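Rbstp0775 protein (Geobacillus stearothermophilus, PDB 1RZ3) is of unknown function but probably binds ATP and acts as a kinase, possibly on uridine or a related substrate. Local coordinates at residues W84-E87 against W88-Q92; P106-H110 against E111-H115. All coordinates share one frame; numbering follows the deposited sequence.

Contact 1 of 2, residues W84-E87 against W88-Q92; sequences WDVE and WLTHQ
D85 and W88 meet at the start of helix 86-94, where the carboxylate of D85 receives a backbone N-H of the first turn. OD1 of D85 accepts from N of W88 at 3.2 Å with a nearly straight N-H, yet the donor stands above the carboxylate plane, 60° out of it. With CG anti to the backbone N (chi1 -173°), D85 swings its carboxylate forward over the first turn, and CG also comes to rest 3.4 Å from CB of W88.

The backbone bonds of the first turns follow. N of L89 donates to O of D85, and N of H91 to O of E87, both at 3.0 Å. O of V86 is gripped twice: N of T90 reaches it at 2.9 Å, while OG1 of T90 donates to it at 2.7 Å from the opposite face of the carbonyl plane. T90 can do this because its OG1 lies anti to its own carbonyl carbon (chi1 -60°), which sets the hydroxyl back toward the preceding turn. W140 adds a weak hydrogen bond from NE1 to the same carbonyl oxygen.

CD1 of L89 touches CD1 of W84 at the indole edge, 3.9 Å away and near the ring plane, and NE1 of W84 donates a hydrogen bond to O of M58. E87 and H91 run alongside each other in the same direction, CG of E87 lying 3.9 Å from CE1 of H91, with carboxylate and imidazole planes almost perpendicular.

D85, the centre of an inverse gamma turn and hydrogen-bonded through its side chain to the N-H three residues on, is the N-cap of an alpha-helix.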
loop_
_atom_site.group_PDB
_atom_site.type_symbol
_atom_site.label_atom_id
_atom_site.label_comp_id
_atom_site.label_asym_id
_atom_site.label_seq_id
_atom_site.Cartn_x
_atom_site.Cartn_y
_atom_site.Cartn_z
ATOM N N TRP A 84 9.563 5.617 4.900
ATOM C CA TRP A 84 9.706 4.217 4.498
ATOM C C TRP A 84 11.125 3.999 3.991
ATOM O O TRP A 84 11.664 4.843 3.275
ATOM C CB TRP A 84 8.741 3.862 3.359
ATOM C CG TRP A 84 7.323 3.718 3.777
ATOM C CD1 TRP A 84 6.713 2.586 4.232
ATOM C CD2 TRP A 84 6.343 4.757 3.837
ATOM N NE1 TRP A 84 5.409 2.856 4.577
ATOM C CE2 TRP A 84 5.155 4.182 4.345
ATOM C CE3 TRP A 84 6.352 6.120 3.515
ATOM C CZ2 TRP A 84 3.986 4.924 4.538
ATOM C CZ3 TRP A 84 5.188 6.860 3.707
ATOM C CH2 TRP A 84 4.024 6.259 4.214
ATOM N N ASP A 85 11.731 2.878 4.372
ATOM C CA ASP A 85 13.068 2.543 3.893
ATOM C C ASP A 85 12.748 1.855 2.571
ATOM O O ASP A 85 12.648 0.624 2.496
ATOM C CB ASP A 85 13.758 1.562 4.843
ATOM C CG ASP A 85 15.202 1.321 4.473
ATOM O OD1 ASP A 85 15.532 1.415 3.272
ATOM O OD2 ASP A 85 16.005 1.019 5.380
ATOM N N VAL A 86 12.556 2.668 1.538
ATOM C CA VAL A 86 12.186 2.184 0.216
ATOM C C VAL A 86 13.048 1.051 -0.327
ATOM O O VAL A 86 12.525 0.052 -0.816
ATOM C CB VAL A 86 12.177 3.349 -0.796
ATOM C CG1 VAL A 86 11.788 2.850 -2.175
ATOM C CG2 VAL A 86 11.207 4.425 -0.324
ATOM N N GLU A 87 14.362 1.202 -0.234
ATOM C CA GLU A 87 15.283 0.186 -0.737
ATOM C C GLU A 87 15.211 -1.133 0.036
ATOM O O GLU A 87 15.229 -2.208 -0.562
ATOM C CB GLU A 87 16.708 0.742 -0.710
ATOM C CG GLU A 87 17.792 -0.234 -1.098
ATOM C CD GLU A 87 19.168 0.412 -1.011
ATOM O OE1 GLU A 87 19.418 1.147 -0.030
ATOM O OE2 GLU A 87 19.992 0.185 -1.912
ATOM N N TRP A 88 15.134 -1.058 1.361
ATOM C CA TRP A 88 15.053 -2.274 2.166
ATOM C C TRP A 88 13.751 -3.009 1.833
ATOM O O TRP A 88 13.744 -4.233 1.655
ATOM C CB TRP A 88 15.088 -1.940 3.664
ATOM C CG TRP A 88 15.216 -3.154 4.546
ATOM C CD1 TRP A 88 16.373 -3.770 4.935
ATOM C CD2 TRP A 88 14.146 -3.928 5.104
ATOM N NE1 TRP A 88 16.090 -4.879 5.698
ATOM C CE2 TRP A 88 14.730 -5.000 5.817
ATOM C CE3 TRP A 88 12.746 -3.824 5.066
ATOM C CZ2 TRP A 88 13.966 -5.959 6.489
ATOM C CZ3 TRP A 88 11.987 -4.780 5.734
ATOM C CH2 TRP A 88 12.601 -5.834 6.436
ATOM N N LEU A 89 12.651 -2.261 1.737
ATOM C CA LEU A 89 11.356 -2.866 1.425
ATOM C C LEU A 89 11.347 -3.471 0.031
ATOM O O LEU A 89 10.715 -4.506 -0.203
ATOM C CB LEU A 89 10.239 -1.831 1.566
ATOM C CG LEU A 89 9.968 -1.481 3.034
ATOM C CD1 LEU A 89 9.130 -0.222 3.118
ATOM C CD2 LEU A 89 9.275 -2.663 3.724
ATOM N N THR A 90 12.051 -2.837 -0.902
ATOM C CA THR A 90 12.114 -3.374 -2.256
ATOM C C THR A 90 12.798 -4.742 -2.192
ATOM O O THR A 90 12.334 -5.713 -2.786
ATOM C CB THR A 90 12.944 -2.472 -3.196
ATOM O OG1 THR A 90 12.352 -1.169 -3.266
ATOM C CG2 THR A 90 12.996 -3.078 -4.595
ATOM N N HIS A 91 13.906 -4.802 -1.461
ATOM C CA HIS A 91 14.678 -6.038 -1.318
ATOM C C HIS A 91 13.997 -7.121 -0.487
ATOM O O HIS A 91 13.951 -8.285 -0.886
ATOM C CB HIS A 91 16.033 -5.744 -0.663
ATOM C CG HIS A 91 17.038 -5.108 -1.573
ATOM N ND1 HIS A 91 16.741 -4.029 -2.379
ATOM C CD2 HIS A 91 18.354 -5.369 -1.763
ATOM C CE1 HIS A 91 17.831 -3.652 -3.025
ATOM N NE2 HIS A 91 18.824 -4.448 -2.669
ATOM N N GLN A 92 13.469 -6.734 0.667
ATOM C CA GLN A 92 12.869 -7.697 1.582
ATOM C C GLN A 92 11.380 -7.978 1.464
ATOM O O GLN A 92 10.886 -8.944 2.051
ATOM C CB GLN A 92 13.199 -7.295 3.022
ATOM C CG GLN A 92 14.696 -7.186 3.292
ATOM C CD GLN A 92 15.461 -8.412 2.835
ATOM O OE1 GLN A 92 15.003 -9.542 3.009
ATOM N NE2 GLN A 92 16.640 -8.196 2.255
#

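Contact 2 of 2, residues P106-H110 against E111-H115; sequences PFYDH and ETDTH
Y108 and D113 are joined by a short hydrogen bond, OH of Y108 donating to OD1 of D113 at 2.5 Å. The oxygen is approached on its anti side, close to the carboxylate plane, and it sits at the edge of the phenol ring, the two planes 78° apart. The same two oxygens have further partners: R68 NH2 donates to OH of Y108, and R65 N to OD1 of D113. A phenylalanine here, lacking the hydroxyl, would probably leave D113 held by R65 alone among the partners named and R68 without its mate at this ring. H115 meets the CD1 side of the ring: CD1 of Y108 lies over one imidazole face, 3.3 Å from CE1 of H115, toward the rim, with the rings inclined by 49°.

Backbone pairing sets Y108 and H115 on one face, as an antiparallel non-hydrogen-bonded pair, and in the next pair N of D109 donates to O of T114 at 2.8 Å. O of D109 takes weak bonds from N of both D113 (2.8 Å) and T114 (3.4 Å), the doubled pairing of a G1 beta bulge, which closes the beta hairpin of strands 102-109 and 114-121. D109 organises the turn: its CG lies anti to the backbone N (chi1 -171°), bringing OD1 to N of T112 at 3.1 Å, and OD1 takes a second, weak bond from N of E111.

Farther out, NE2 of H115 donates a hydrogen bond to O of I62.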
loop_
_atom_site.group_PDB
_atom_site.type_symbol
_atom_site.label_atom_id
_atom_site.label_comp_id
_atom_site.label_asym_id
_atom_site.label_seq_id
_atom_site.Cartn_x
_atom_site.Cartn_y
_atom_site.Cartn_z
ATOM N N PRO A 106 9.822 -6.260 10.254
ATOM C CA PRO A 106 9.663 -5.481 11.481
ATOM C C PRO A 106 8.334 -4.741 11.361
ATOM O O PRO A 106 8.110 -4.006 10.397
ATOM C CB PRO A 106 10.868 -4.542 11.452
ATOM C CG PRO A 106 11.056 -4.296 9.983
ATOM C CD PRO A 106 10.876 -5.686 9.395
ATOM N N PHE A 107 7.437 -4.970 12.309
ATOM C CA PHE A 107 6.142 -4.308 12.295
ATOM C C PHE A 107 6.169 -3.148 13.281
ATOM O O PHE A 107 6.497 -3.328 14.453
ATOM C CB PHE A 107 5.038 -5.306 12.649
ATOM C CG PHE A 107 4.595 -6.150 11.479
ATOM C CD1 PHE A 107 3.440 -5.830 10.775
ATOM C CD2 PHE A 107 5.346 -7.246 11.069
ATOM C CE1 PHE A 107 3.031 -6.589 9.674
ATOM C CE2 PHE A 107 4.952 -8.013 9.971
ATOM C CZ PHE A 107 3.787 -7.680 9.272
ATOM N N TYR A 108 5.830 -1.959 12.797
ATOM C CA TYR A 108 5.850 -0.760 13.625
ATOM C C TYR A 108 4.640 -0.570 14.534
ATOM O O TYR A 108 3.491 -0.669 14.098
ATOM C CB TYR A 108 5.994 0.476 12.740
ATOM C CG TYR A 108 6.172 1.760 13.511
ATOM C CD1 TYR A 108 7.315 1.979 14.277
ATOM C CD2 TYR A 108 5.208 2.768 13.459
ATOM C CE1 TYR A 108 7.500 3.171 14.969
ATOM C CE2 TYR A 108 5.381 3.969 14.151
ATOM C CZ TYR A 108 6.532 4.160 14.902
ATOM O OH TYR A 108 6.727 5.343 15.573
ATOM N N ASP A 109 4.917 -0.287 15.804
ATOM C CA ASP A 109 3.873 -0.033 16.789
ATOM C C ASP A 109 3.875 1.479 16.982
ATOM O O ASP A 109 4.785 2.033 17.599
ATOM C CB ASP A 109 4.191 -0.723 18.117
ATOM C CG ASP A 109 3.028 -0.668 19.093
ATOM O OD1 ASP A 109 2.514 0.441 19.352
ATOM O OD2 ASP A 109 2.624 -1.736 19.602
ATOM N N HIS A 110 2.858 2.136 16.432
ATOM C CA HIS A 110 2.720 3.588 16.496
ATOM C C HIS A 110 2.668 4.157 17.916
ATOM O O HIS A 110 3.202 5.237 18.178
ATOM C CB HIS A 110 1.467 4.008 15.724
ATOM C CG HIS A 110 1.456 3.544 14.299
ATOM N ND1 HIS A 110 2.268 4.091 13.329
ATOM C CD2 HIS A 110 0.756 2.557 13.688
ATOM C CE1 HIS A 110 2.069 3.463 12.183
ATOM N NE2 HIS A 110 1.158 2.527 12.374
ATOM N N GLU A 111 2.031 3.432 18.829
ATOM C CA GLU A 111 1.909 3.882 20.213
ATOM C C GLU A 111 3.234 3.879 20.971
ATOM O O GLU A 111 3.583 4.862 21.623
ATOM C CB GLU A 111 0.901 3.011 20.965
ATOM C CG GLU A 111 -0.502 3.037 20.382
ATOM C CD GLU A 111 -1.468 2.152 21.148
ATOM O OE1 GLU A 111 -1.222 0.928 21.225
ATOM O OE2 GLU A 111 -2.475 2.678 21.676
ATOM N N THR A 112 3.970 2.777 20.882
ATOM C CA THR A 112 5.245 2.648 21.584
ATOM C C THR A 112 6.457 3.069 20.760
ATOM O O THR A 112 7.581 3.056 21.258
ATOM C CB THR A 112 5.471 1.197 22.043
ATOM O OG1 THR A 112 5.554 0.342 20.894
ATOM C CG2 THR A 112 4.325 0.733 22.932
ATOM N N ASP A 113 6.231 3.440 19.504
ATOM C CA ASP A 113 7.315 3.846 18.615
ATOM C C ASP A 113 8.441 2.811 18.625
ATOM O O ASP A 113 9.617 3.148 18.732
ATOM C CB ASP A 113 7.848 5.229 19.017
ATOM C CG ASP A 113 8.987 5.704 18.124
ATOM O OD1 ASP A 113 8.878 5.577 16.884
ATOM O OD2 ASP A 113 9.993 6.213 18.665
ATOM N N THR A 114 8.061 1.541 18.513
ATOM C CA THR A 114 9.021 0.445 18.490
ATOM C C THR A 114 8.616 -0.556 17.413
ATOM O O THR A 114 7.479 -0.544 16.945
ATOM C CB THR A 114 9.056 -0.303 19.839
ATOM O OG1 THR A 114 7.766 -0.869 20.105
ATOM C CG2 THR A 114 9.428 0.650 20.968
ATOM N N HIS A 115 9.551 -1.415 17.021
ATOM C CA HIS A 115 9.268 -2.442 16.025
ATOM C C HIS A 115 9.412 -3.826 16.642
ATOM O O HIS A 115 10.163 -4.017 17.595
ATOM C CB HIS A 115 10.235 -2.360 14.843
ATOM C CG HIS A 115 10.117 -1.102 14.042
ATOM N ND1 HIS A 115 10.652 0.099 14.457
ATOM C CD2 HIS A 115 9.559 -0.868 12.831
ATOM C CE1 HIS A 115 10.433 1.017 13.532
ATOM N NE2 HIS A 115 9.773 0.457 12.535
#

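Contact 1 precedes contact 2 in the chain, with no overlap. Residues 84-92 cover the start and middle of helix 86-94; residues 106-115 form the turn end of the two-stranded hairpin 102-109/114-121, which is separate from the five-stranded parallel sheet. Their centres are about 17 Å apart, yet they meet where CH2 of W88 packs 3.4 Å from CD of P106. The hairpin, set apart from the parallel P-loop-type core, is thus held to the helix that precedes it through W88 on L105 and P106. I62 also links the two, touching W84 and accepting from H115, so one loop borders both the helix start and the hairpin.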